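DNA polymerase beta (Leishmania infantum, PDB 4P4P) probably fills gaps in damaged DNA during base excision repair, adding deoxynucleotides to a DNA end as a polymerase of the X family. Local coordinates at residues I151-P156 with V266-R271; E329-R334 with K346-D351. All coordinates share one frame; numbering follows the deposited sequence.

In the fold
Interaction 1 (151-156 with 266-271) and interaction 2 (329-334 with 346-351) lie on opposite sides of the chain's centre, with centres about 40 Å apart, and share no helix or strand. Interaction 1 belongs to the palm, where a short edge strand meets the start of strand 270-277 beside the metal-binding aspartates; three of its eight touching residues are buried, and one arginine reaches a DNA phosphate. Interaction 2 is a smaller, more peripheral joint inside the thumb, between helix 321-331 and the short helix 347-350. Each has one carboxylate pairing with a basic side chain, but the Arg270 guanidinium packs between apolar side-chain atoms, whereas in the thumb an isoleucine forms the centre.

Interaction 1. Residues I151-P156 with V266-R271. With nucleotides of chain B.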
# COMPACT_ATOMS: atom_id res chain seq x y z
N ILE A 151 -9.61 -12.35 5.62
CA ILE A 151 -8.56 -11.86 4.74
C ILE A 151 -8.58 -12.59 3.41
O ILE A 151 -8.30 -12.00 2.36
CB ILE A 151 -7.18 -12.00 5.41
CG1 ILE A 151 -7.07 -10.98 6.55
CG2 ILE A 151 -6.06 -11.81 4.37
CD1 ILE A 151 -5.93 -11.23 7.51
N ASN A 152 -8.94 -13.86 3.46
CA ASN A 152 -8.93 -14.68 2.26
C ASN A 152 -10.28 -14.77 1.56
O ASN A 152 -10.43 -15.51 0.61
CB ASN A 152 -8.32 -16.05 2.57
CG ASN A 152 -6.83 -15.94 2.92
OD1 ASN A 152 -5.95 -15.97 2.04
ND2 ASN A 152 -6.55 -15.86 4.21
N GLU A 153 -11.26 -13.99 2.02
CA GLU A 153 -12.51 -13.80 1.28
C GLU A 153 -12.33 -12.63 0.31
O GLU A 153 -12.05 -11.50 0.74
CB GLU A 153 -13.67 -13.47 2.23
CG GLU A 153 -14.11 -14.61 3.12
CD GLU A 153 -14.64 -15.76 2.31
OE1 GLU A 153 -15.77 -15.65 1.80
OE2 GLU A 153 -13.91 -16.76 2.16
N LYS A 154 -12.49 -12.88 -0.98
CA LYS A 154 -12.34 -11.80 -1.95
C LYS A 154 -13.45 -10.76 -1.84
O LYS A 154 -14.57 -11.04 -1.42
CB LYS A 154 -12.23 -12.34 -3.38
CG LYS A 154 -13.34 -13.28 -3.81
CD LYS A 154 -12.93 -13.98 -5.10
CE LYS A 154 -13.93 -15.07 -5.50
NZ LYS A 154 -13.56 -15.66 -6.83
N ILE A 155 -13.12 -9.54 -2.21
CA ILE A 155 -14.10 -8.47 -2.19
C ILE A 155 -14.71 -8.33 -3.59
O ILE A 155 -13.99 -8.20 -4.58
CB ILE A 155 -13.42 -7.15 -1.79
CG1 ILE A 155 -12.46 -7.38 -0.61
CG2 ILE A 155 -14.45 -6.09 -1.45
CD1 ILE A 155 -11.60 -6.15 -0.27
N PRO A 156 -16.05 -8.41 -3.67
CA PRO A 156 -16.69 -8.16 -4.97
C PRO A 156 -16.61 -6.68 -5.29
O PRO A 156 -16.75 -5.84 -4.40
CB PRO A 156 -18.14 -8.60 -4.75
CG PRO A 156 -18.33 -8.65 -3.26
CD PRO A 156 -16.99 -8.89 -2.65
N VAL A 266 -24.61 -8.13 7.59
CA VAL A 266 -23.34 -7.89 8.25
C VAL A 266 -22.25 -8.12 7.22
O VAL A 266 -22.25 -9.15 6.54
CB VAL A 266 -23.13 -8.87 9.41
CG1 VAL A 266 -21.80 -8.61 10.10
CG2 VAL A 266 -24.28 -8.75 10.41
N TYR A 267 -21.35 -7.15 7.08
CA TYR A 267 -20.26 -7.28 6.11
C TYR A 267 -19.06 -8.01 6.68
O TYR A 267 -18.83 -8.03 7.89
CB TYR A 267 -19.85 -5.90 5.59
CG TYR A 267 -20.89 -5.28 4.69
CD1 TYR A 267 -20.90 -5.54 3.33
CD2 TYR A 267 -21.89 -4.45 5.21
CE1 TYR A 267 -21.87 -4.98 2.50
CE2 TYR A 267 -22.85 -3.88 4.39
CZ TYR A 267 -22.84 -4.15 3.04
OH TYR A 267 -23.79 -3.59 2.23
N LYS A 268 -18.28 -8.64 5.80
CA LYS A 268 -17.00 -9.20 6.21
C LYS A 268 -15.99 -8.09 6.49
O LYS A 268 -16.09 -6.99 5.94
CB LYS A 268 -16.46 -10.14 5.12
CG LYS A 268 -17.27 -11.41 4.98
CD LYS A 268 -16.99 -12.10 3.67
CE LYS A 268 -18.10 -13.09 3.33
NZ LYS A 268 -17.84 -13.75 2.02
N ALA A 269 -15.02 -8.37 7.36
CA ALA A 269 -13.90 -7.46 7.54
C ALA A 269 -12.96 -7.62 6.36
O ALA A 269 -12.76 -8.73 5.87
CB ALA A 269 -13.17 -7.75 8.83
N ARG A 270 -12.37 -6.51 5.93
CA ARG A 270 -11.55 -6.48 4.73
C ARG A 270 -10.20 -5.87 5.04
O ARG A 270 -10.08 -4.98 5.88
CB ARG A 270 -12.24 -5.64 3.66
CG ARG A 270 -13.70 -6.03 3.40
CD ARG A 270 -13.79 -7.48 3.00
NE ARG A 270 -14.99 -7.77 2.23
CZ ARG A 270 -15.21 -8.93 1.63
NH1 ARG A 270 -14.31 -9.90 1.73
NH2 ARG A 270 -16.33 -9.12 0.94
N ARG A 271 -9.17 -6.35 4.36
CA ARG A 271 -7.88 -5.67 4.43
C ARG A 271 -8.02 -4.26 3.85
O ARG A 271 -8.51 -4.09 2.74
CB ARG A 271 -6.81 -6.47 3.70
CG ARG A 271 -6.27 -7.64 4.52
CD ARG A 271 -5.24 -7.16 5.55
NE ARG A 271 -4.00 -6.75 4.90
CZ ARG A 271 -3.65 -5.49 4.69
NH1 ARG A 271 -4.43 -4.50 5.10
NH2 ARG A 271 -2.50 -5.21 4.08
P DC B 6 0.16 -7.55 2.36
OP1 DC B 6 -1.24 -7.39 2.83
OP2 DC B 6 0.58 -8.78 1.68
O5' DC B 6 0.55 -6.33 1.39
C5' DC B 6 0.01 -5.02 1.61
C4' DC B 6 0.45 -4.08 0.51
O4' DC B 6 1.86 -3.83 0.66
C3' DC B 6 0.38 -4.64 -0.91
O3' DC B 6 -0.96 -4.83 -1.35
C2' DC B 6 1.24 -3.64 -1.65
C1' DC B 6 2.38 -3.56 -0.63
N1 DC B 6 3.57 -4.42 -0.89
C2 DC B 6 4.61 -3.81 -1.58
O2 DC B 6 4.46 -2.64 -1.93
N3 DC B 6 5.73 -4.51 -1.84
C4 DC B 6 5.85 -5.77 -1.45
N4 DC B 6 7.01 -6.38 -1.77
C5 DC B 6 4.80 -6.44 -0.74
C6 DC B 6 3.68 -5.72 -0.48
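Ile151 lays CG1 against CG of Arg271, 4.0 Å away, where helix 148-151 runs into the palm of the X-family polymerase fold. This places the isoleucine on the aliphatic part of the arginine, before that side chain turns toward the DNA. Glu153 makes the salt bridge of the contact: its OE1 receives NZ of Lys268 at 2.8 Å, on the anti lone pair, pointing away from the other carboxylate oxygen. A bend at chi2 (-63°) folds the glutamate's carboxylate back, and the extended lysine, crossing it obliquely, meets it with NZ. The backbone O of Glu153 also lies 2.9 Å from Arg270 NH1, close to the guanidinium plane, but the angle is too poor for a hydrogen bond.

Ile155, on edge strand 155-156, slides past Arg270 in the opposite direction and sets CG1 over one guanidinium face, 3.6 Å above the plane and displaced from its centre. Lys268 CB covers the other face, over its centre, so the flat group is sandwiched between aliphatic atoms. A salt bridge to Glu159 of helix 157-174 further fixes the guanidinium. Pro156 adds its ring, CD lying 3.7 Å from Arg270 NH2.

Next along strand 270-277, Arg271 sends its guanidinium to the DNA instead. It touches the magnesium-binding Asp196 and forms a salt bridge with Asp273, joining the active-site side of the palm to nucleic acid. Bends at chi2 and chi3 carry its NH2 to OP1 of nucleotide DC6 of chain B, a 2.8 Å hydrogen bond with an N-H...O angle of 161°.

Interaction 2. Residues E329-R334 with K346-D351; sequences ERIGIR and KDELED
Ile331, with about 101 Å² buried by the contact, fills the space between the end of helix 321-331 and the short helix 347-350. Its two arms are aimed by chi1 of 74°, which sets CG1 in the crowded position between the backbone N and the carbonyl carbon. From there CD1 reaches CB of Leu349 at 3.6 Å, and the two side chains cross at about a right angle. Leu349 itself is buried, so this is the apolar part of the joint. CB of Ile331 meets a different neighbour, the methylene CD of Lys346, at 3.9 Å.

Glu348 contributes 68 Å² and answers Arg330, the residue just before Ile331. The carboxylate and guanidinium planes are nearly parallel, 7° apart, but stepped: the carboxylate lies to one side of the guanidinium plane, although the two side chains approach at roughly a right angle. OE2 accepts both hydrogen bonds, 2.8 Å from NH2 and 2.9 Å from NE of Arg330, while OE1 also comes to 3.1 Å from NE. Because of the step the N-H bonds do not point at OE2; with each N-H...O angle near 119°, the bonds of this salt bridge are weak and the attraction is probably mainly electrostatic.

Lys346, at the N-cap position of helix 347-350, buries 62 Å². Its chain stays extended beyond CG; its CD passes Ile331 CB, and its NZ ends in a weak hydrogen bond to Ile331 O at 3.4 Å. Ile333 adds its CD1 beside the same ammonium group. An apolar centre with charged side chains at its margin thus packs two consecutive helices of the polymerase beta thumb, joined through the small antiparallel hairpin of strands 340-341 and 344-345.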
# COMPACT_ATOMS: atom_id res chain seq x y z
N GLU A 329 25.05 7.54 -3.24
CA GLU A 329 26.08 7.61 -2.20
C GLU A 329 25.74 8.73 -1.23
O GLU A 329 25.88 8.58 -0.02
CB GLU A 329 27.46 7.87 -2.81
CG GLU A 329 27.93 6.83 -3.82
CD GLU A 329 28.47 5.57 -3.17
OE1 GLU A 329 28.80 5.62 -1.97
OE2 GLU A 329 28.57 4.54 -3.87
N ARG A 330 25.28 9.86 -1.77
CA ARG A 330 25.02 11.03 -0.94
C ARG A 330 23.76 10.93 -0.07
O ARG A 330 23.79 11.35 1.09
CB ARG A 330 24.98 12.31 -1.79
CG ARG A 330 26.35 12.79 -2.26
CD ARG A 330 26.27 14.17 -2.92
NE ARG A 330 25.55 14.13 -4.19
CZ ARG A 330 26.11 13.90 -5.37
NH1 ARG A 330 27.42 13.69 -5.45
NH2 ARG A 330 25.37 13.89 -6.48
N ILE A 331 22.67 10.40 -0.61
CA ILE A 331 21.37 10.48 0.06
C ILE A 331 20.62 9.16 0.17
O ILE A 331 19.64 9.07 0.90
CB ILE A 331 20.44 11.50 -0.64
CG1 ILE A 331 19.91 10.91 -1.95
CG2 ILE A 331 21.15 12.82 -0.87
CD1 ILE A 331 19.00 11.85 -2.72
N GLY A 332 21.05 8.15 -0.58
CA GLY A 332 20.43 6.83 -0.56
C GLY A 332 20.73 6.06 0.71
O GLY A 332 21.86 6.08 1.22
N ILE A 333 19.72 5.36 1.23
CA ILE A 333 19.81 4.69 2.52
C ILE A 333 19.71 3.17 2.38
O ILE A 333 18.65 2.64 2.04
CB ILE A 333 18.71 5.17 3.47
CG1 ILE A 333 18.59 6.71 3.43
CG2 ILE A 333 18.96 4.66 4.88
CD1 ILE A 333 17.77 7.26 2.22
N ARG A 334 20.82 2.49 2.66
CA ARG A 334 20.99 1.04 2.45
C ARG A 334 19.73 0.18 2.41
O ARG A 334 19.40 -0.40 1.37
CB ARG A 334 21.98 0.47 3.48
N LYS A 346 14.48 14.12 -0.53
CA LYS A 346 15.54 14.99 -0.07
C LYS A 346 15.88 15.98 -1.19
O LYS A 346 15.75 15.67 -2.39
CB LYS A 346 16.76 14.18 0.34
CG LYS A 346 16.58 13.41 1.63
CD LYS A 346 17.82 12.60 1.98
CE LYS A 346 17.66 11.87 3.31
NZ LYS A 346 18.85 11.00 3.60
N ASP A 347 16.32 17.17 -0.79
CA ASP A 347 16.54 18.27 -1.71
C ASP A 347 17.24 17.85 -2.99
O ASP A 347 16.81 18.22 -4.08
CB ASP A 347 17.35 19.37 -1.04
CG ASP A 347 16.61 19.99 0.09
OD1 ASP A 347 15.38 19.80 0.14
OD2 ASP A 347 17.25 20.67 0.92
N GLU A 348 18.31 17.09 -2.87
CA GLU A 348 19.12 16.80 -4.04
C GLU A 348 18.40 15.87 -5.00
O GLU A 348 18.65 15.90 -6.20
CB GLU A 348 20.49 16.25 -3.67
CG GLU A 348 21.38 16.11 -4.89
CD GLU A 348 22.85 15.95 -4.56
OE1 GLU A 348 23.19 15.92 -3.35
OE2 GLU A 348 23.66 15.87 -5.52
N LEU A 349 17.50 15.05 -4.47
CA LEU A 349 16.68 14.20 -5.33
C LEU A 349 15.54 15.04 -5.89
O LEU A 349 15.19 14.90 -7.06
CB LEU A 349 16.16 12.99 -4.55
CG LEU A 349 15.29 11.99 -5.30
CD1 LEU A 349 15.97 11.56 -6.60
CD2 LEU A 349 15.03 10.80 -4.39
N GLU A 350 14.98 15.94 -5.07
CA GLU A 350 13.88 16.81 -5.52
C GLU A 350 14.29 17.65 -6.73
O GLU A 350 13.48 17.88 -7.64
CB GLU A 350 13.39 17.71 -4.38
CG GLU A 350 12.18 18.61 -4.71
CD GLU A 350 10.95 17.81 -5.15
OE1 GLU A 350 10.78 16.68 -4.68
OE2 GLU A 350 10.16 18.31 -5.97
N ASP A 351 15.55 18.09 -6.75
CA ASP A 351 16.09 18.87 -7.86
C ASP A 351 15.98 18.13 -9.19
O ASP A 351 15.98 18.74 -10.25
CB ASP A 351 17.56 19.20 -7.61
CG ASP A 351 17.76 20.20 -6.50
OD1 ASP A 351 16.81 20.95 -6.18
OD2 ASP A 351 18.88 20.24 -5.94